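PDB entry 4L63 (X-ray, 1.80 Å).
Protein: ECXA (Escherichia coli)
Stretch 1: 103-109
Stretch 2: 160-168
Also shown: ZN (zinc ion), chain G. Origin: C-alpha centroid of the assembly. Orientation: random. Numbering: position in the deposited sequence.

Stretch 1 (103-109) LGSTIFD
Stretch 2, residues 160-168: HEIGHILGL

Strand 104-107 lies almost parallel to helix 160-165 of the same chain, their N-to-C directions 8° apart and their axes 8.0 Å apart at closest approach; the contact buries 344 Å², both sides summed. The register is set by two CA pairs, Thr106 with Glu161 at 6.0 Å and Phe108 with Ile165 at 5.9 Å. Leu103 (phi/psi -60/-47, chi1 m, chi2 t) precedes the strand and makes no contact. Gly104 (-134/167) opens it, with its C 3.8 Å from Glu161 OE2; an ideal CB here would point toward the helix and lie a tight 3.3 Å from Glu161 CG, so the absence of a side chain leaves room for the glutamate. Ser105 (-164/140, chi1 t) turns its CA-to-CB bond away, yet its backbone C comes within 3.3 Å of Glu161 OE1. Thr106 (-136/135, chi1 m) points toward the helix and is the centre of the contact. Its OG1 donates a short hydrogen bond to Glu161 OE1 at 2.6 Å; its backbone N is also close to Glu161 OE1, at 3.1 Å, but the angle is too poor for a second bond. Glu161 (-66/-35) reaches the strand with chi1 m, chi2 m and chi3 -49°, while its OE2 accepts a hydrogen bond from water 1 at 2.7 Å. Thr106 CG2 packs 3.7 Å from His164 CB and 3.6 Å from Ile165 CD1, Ile165 (chi1 m, chi2 m) bringing the end of its side chain back although its CA-to-CB bond points away. That water lies 2.5 Å from ZN, which is also held by His160 NE2 at 2.1 Å (chi1 t, chi2 90°), His164 NE2 at 2.2 Å (chi1 m, chi2 -42°) and one atom elsewhere in the structure. Thus Glu161 links the strand to the zinc-bound water, and His164 ND1 is engaged by donating to Leu168 O at 2.8 Å. Ile107 (-103/112, chi1 m, chi2 t) points away and is exposed. Phe108 (-82/117, chi1 t, chi2 77°) starts sideways but carries its ring to the end of the helix: CD1 is 3.4 Å from His164 O, and CE1 is 3.4 Å from Ile165 O, which lies at the ring edge near its plane. Phe108 CE1 also meets Gly167 CA at 3.8 Å. Gly167 follows Leu166, the first residue to leave helical angles, and its phi/psi of 96/9 calls for glycine. Asp109 (-118/113, chi1 t, chi2 30°) continues beyond reach of the helix.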

ATOM      1  N   LEU A 103      26.940 -24.319  -0.285  1.00 82.93           N
ATOM      2  CA  LEU A 103      27.053 -24.388  -1.743  1.00 78.90           C
ATOM      3  C   LEU A 103      27.722 -23.161  -2.361  1.00 81.16           C
ATOM      4  O   LEU A 103      28.609 -23.294  -3.203  1.00 84.78           O
ATOM      5  CB  LEU A 103      25.670 -24.586  -2.368  1.00 72.01           C
ATOM      6  CG  LEU A 103      24.936 -25.878  -2.002  1.00 70.16           C
ATOM      7  CD1 LEU A 103      23.606 -25.981  -2.739  1.00 67.59           C
ATOM      8  CD2 LEU A 103      25.816 -27.092  -2.297  1.00 71.41           C
ATOM      9  N   GLY A 104      27.294 -21.972  -1.951  1.00 80.87           N
ATOM     10  CA  GLY A 104      27.835 -20.739  -2.496  1.00 78.09           C
ATOM     11  C   GLY A 104      28.171 -19.709  -1.433  1.00 73.75           C
ATOM     12  O   GLY A 104      27.765 -19.838  -0.275  1.00 72.92           O
ATOM     13  N   SER A 105      28.906 -18.676  -1.836  1.00 66.08           N
ATOM     14  CA  SER A 105      29.375 -17.646  -0.913  1.00 66.44           C
ATOM     15  C   SER A 105      29.837 -16.391  -1.661  1.00 71.15           C
ATOM     16  O   SER A 105      30.488 -16.489  -2.706  1.00 68.90           O
ATOM     17  CB  SER A 105      30.515 -18.200  -0.050  1.00 74.44           C
ATOM     18  OG  SER A 105      30.990 -17.237   0.871  1.00 76.68           O
ATOM     19  N   THR A 106      29.509 -15.217  -1.123  1.00 64.38           N
ATOM     20  CA  THR A 106      29.887 -13.952  -1.755  1.00 65.62           C
ATOM     21  C   THR A 106      30.423 -12.940  -0.746  1.00 65.31           C
ATOM     22  O   THR A 106      29.846 -12.755   0.329  1.00 62.78           O
ATOM     23  CB  THR A 106      28.688 -13.315  -2.510  1.00 63.94           C
ATOM     24  OG1 THR A 106      28.340 -14.130  -3.634  1.00 64.85           O
ATOM     25  CG2 THR A 106      29.023 -11.911  -2.997  1.00 65.04           C
ATOM     26  N   ILE A 107      31.528 -12.289  -1.094  1.00 68.00           N
ATOM     27  CA  ILE A 107      32.035 -11.168  -0.312  1.00 68.00           C
ATOM     28  C   ILE A 107      31.705  -9.840  -0.986  1.00 73.24           C
ATOM     29  O   ILE A 107      32.235  -9.532  -2.053  1.00 70.40           O
ATOM     30  CB  ILE A 107      33.557 -11.241  -0.115  1.00 71.18           C
ATOM     31  CG1 ILE A 107      33.954 -12.518   0.624  1.00 71.49           C
ATOM     32  CG2 ILE A 107      34.052 -10.010   0.633  1.00 71.30           C
ATOM     33  CD1 ILE A 107      35.439 -12.564   0.976  1.00 75.92           C
ATOM     34  N   PHE A 108      30.833  -9.054  -0.361  1.00 65.35           N
ATOM     35  CA  PHE A 108      30.495  -7.735  -0.885  1.00 65.34           C
ATOM     36  C   PHE A 108      31.550  -6.725  -0.471  1.00 67.38           C
ATOM     37  O   PHE A 108      31.735  -6.452   0.718  1.00 66.17           O
ATOM     38  CB  PHE A 108      29.116  -7.280  -0.402  1.00 62.03           C
ATOM     39  CG  PHE A 108      28.677  -5.956  -0.980  1.00 62.10           C
ATOM     40  CD1 PHE A 108      28.212  -5.871  -2.283  1.00 62.85           C
ATOM     41  CD2 PHE A 108      28.731  -4.798  -0.218  1.00 61.56           C
ATOM     42  CE1 PHE A 108      27.803  -4.655  -2.816  1.00 63.08           C
ATOM     43  CE2 PHE A 108      28.320  -3.583  -0.740  1.00 61.78           C
ATOM     44  CZ  PHE A 108      27.860  -3.510  -2.044  1.00 62.57           C
ATOM     45  N   ASP A 109      32.236  -6.170  -1.463  1.00 69.83           N
ATOM     46  CA  ASP A 109      33.333  -5.243  -1.224  1.00 72.01           C
ATOM     47  C   ASP A 109      33.035  -3.861  -1.805  1.00 72.36           C
ATOM     48  O   ASP A 109      32.967  -3.693  -3.023  1.00 73.77           O
ATOM     49  CB  ASP A 109      34.629  -5.799  -1.817  1.00 77.01           C
ATOM     50  CG  ASP A 109      35.789  -4.836  -1.689  1.00 78.06           C
ATOM     51  OD1 ASP A 109      35.807  -4.042  -0.724  1.00 77.09           O
ATOM     52  OD2 ASP A 109      36.686  -4.874  -2.557  1.00 94.84           O
ATOM     53  N   HIS A 160      21.234 -16.252  -6.620  1.00 52.25           N
ATOM     54  CA  HIS A 160      21.228 -15.807  -5.227  1.00 51.69           C
ATOM     55  C   HIS A 160      22.508 -15.032  -4.895  1.00 50.96           C
ATOM     56  O   HIS A 160      22.452 -13.955  -4.308  1.00 48.43           O
ATOM     57  CB  HIS A 160      21.057 -17.013  -4.297  1.00 49.71           C
ATOM     58  CG  HIS A 160      21.143 -16.688  -2.838  1.00 51.75           C
ATOM     59  ND1 HIS A 160      20.043 -16.339  -2.082  1.00 45.08           N
ATOM     60  CD2 HIS A 160      22.202 -16.672  -1.994  1.00 48.27           C
ATOM     61  CE1 HIS A 160      20.425 -16.120  -0.833  1.00 45.62           C
ATOM     62  NE2 HIS A 160      21.730 -16.316  -0.755  1.00 46.03           N
ATOM     63  N   GLU A 161      23.658 -15.565  -5.297  1.00 53.25           N
ATOM     64  CA  GLU A 161      24.928 -14.895  -5.028  1.00 56.95           C
ATOM     65  C   GLU A 161      25.050 -13.567  -5.797  1.00 54.45           C
ATOM     66  O   GLU A 161      25.633 -12.609  -5.282  1.00 54.02           O
ATOM     67  CB  GLU A 161      26.106 -15.821  -5.356  1.00 59.56           C
ATOM     68  CG  GLU A 161      26.205 -17.062  -4.458  1.00 66.32           C
ATOM     69  CD  GLU A 161      26.062 -16.755  -2.968  1.00 67.26           C
ATOM     70  OE1 GLU A 161      26.737 -15.830  -2.473  1.00 62.28           O
ATOM     71  OE2 GLU A 161      25.278 -17.452  -2.287  1.00 72.46           O
ATOM     72  N   ILE A 162      24.497 -13.510  -7.010  1.00 55.30           N
ATOM     73  CA  ILE A 162      24.398 -12.252  -7.764  1.00 55.41           C
ATOM     74  C   ILE A 162      23.649 -11.181  -6.961  1.00 53.69           C
ATOM     75  O   ILE A 162      24.012 -10.003  -6.971  1.00 52.13           O
ATOM     76  CB  ILE A 162      23.652 -12.426  -9.115  1.00 56.61           C
ATOM     77  CG1 ILE A 162      24.254 -13.543  -9.969  1.00 68.54           C
ATOM     78  CG2 ILE A 162      23.658 -11.119  -9.894  1.00 59.71           C
ATOM     79  CD1 ILE A 162      25.608 -13.252 -10.511  1.00 65.26           C
ATOM     80  N   GLY A 163      22.586 -11.596  -6.282  1.00 49.55           N
ATOM     81  CA  GLY A 163      21.851 -10.694  -5.408  1.00 46.60           C
ATOM     82  C   GLY A 163      22.784 -10.022  -4.412  1.00 46.69           C
ATOM     83  O   GLY A 163      22.695  -8.812  -4.186  1.00 45.49           O
ATOM     84  N   HIS A 164      23.697 -10.810  -3.841  1.00 47.57           N
ATOM     85  CA  HIS A 164      24.676 -10.314  -2.881  1.00 47.85           C
ATOM     86  C   HIS A 164      25.673  -9.359  -3.544  1.00 53.48           C
ATOM     87  O   HIS A 164      26.036  -8.330  -2.969  1.00 49.74           O
ATOM     88  CB  HIS A 164      25.420 -11.481  -2.231  1.00 49.06           C
ATOM     89  CG  HIS A 164      24.602 -12.241  -1.234  1.00 47.86           C
ATOM     90  ND1 HIS A 164      23.771 -11.617  -0.328  1.00 44.52           N
ATOM     91  CD2 HIS A 164      24.489 -13.569  -0.994  1.00 48.18           C
ATOM     92  CE1 HIS A 164      23.181 -12.528   0.426  1.00 43.87           C
ATOM     93  NE2 HIS A 164      23.597 -13.721   0.041  1.00 47.02           N
ATOM     94  N   ILE A 165      26.120  -9.714  -4.748  1.00 52.59           N
ATOM     95  CA  ILE A 165      26.995  -8.834  -5.529  1.00 56.80           C
ATOM     96  C   ILE A 165      26.335  -7.467  -5.686  1.00 54.29           C
ATOM     97  O   ILE A 165      26.991  -6.429  -5.580  1.00 55.41           O
ATOM     98  CB  ILE A 165      27.307  -9.414  -6.925  1.00 61.16           C
ATOM     99  CG1 ILE A 165      28.169 -10.668  -6.809  1.00 70.53           C
ATOM    100  CG2 ILE A 165      28.038  -8.386  -7.789  1.00 60.84           C
ATOM    101  CD1 ILE A 165      29.527 -10.406  -6.216  1.00 80.10           C
ATOM    102  N   LEU A 166      25.020  -7.489  -5.899  1.00 51.55           N
ATOM    103  CA  LEU A 166      24.250  -6.282  -6.174  1.00 54.02           C
ATOM    104  C   LEU A 166      23.786  -5.552  -4.917  1.00 53.91           C
ATOM    105  O   LEU A 166      22.972  -4.639  -5.003  1.00 53.93           O
ATOM    106  CB  LEU A 166      23.033  -6.625  -7.042  1.00 49.85           C
ATOM    107  CG  LEU A 166      23.364  -7.195  -8.425  1.00 54.95           C
ATOM    108  CD1 LEU A 166      22.110  -7.627  -9.164  1.00 51.82           C
ATOM    109  CD2 LEU A 166      24.171  -6.188  -9.244  1.00 55.41           C
ATOM    110  N   GLY A 167      24.286  -5.957  -3.751  1.00 47.20           N
ATOM    111  CA  GLY A 167      24.049  -5.196  -2.536  1.00 45.43           C
ATOM    112  C   GLY A 167      22.886  -5.671  -1.681  1.00 44.36           C
ATOM    113  O   GLY A 167      22.504  -4.999  -0.711  1.00 41.13           O
ATOM    114  N   LEU A 168      22.315  -6.821  -2.023  1.00 42.03           N
ATOM    115  CA  LEU A 168      21.230  -7.366  -1.208  1.00 39.72           C
ATOM    116  C   LEU A 168      21.754  -8.342  -0.160  1.00 39.83           C
ATOM    117  O   LEU A 168      22.797  -8.980  -0.341  1.00 41.74           O
ATOM    118  CB  LEU A 168      20.187  -8.060  -2.084  1.00 39.60           C
ATOM    119  CG  LEU A 168      19.522  -7.150  -3.118  1.00 40.10           C
ATOM    120  CD1 LEU A 168      18.412  -7.891  -3.844  1.00 38.74           C
ATOM    121  CD2 LEU A 168      18.994  -5.878  -2.465  1.00 38.11           C
TER
HETATM  122 ZN    ZN G 301      23.048 -15.710   0.788  1.00 56.60          ZN
HETATM  123  O   HOH W   1      25.077 -17.082   0.333  1.00 50.71           O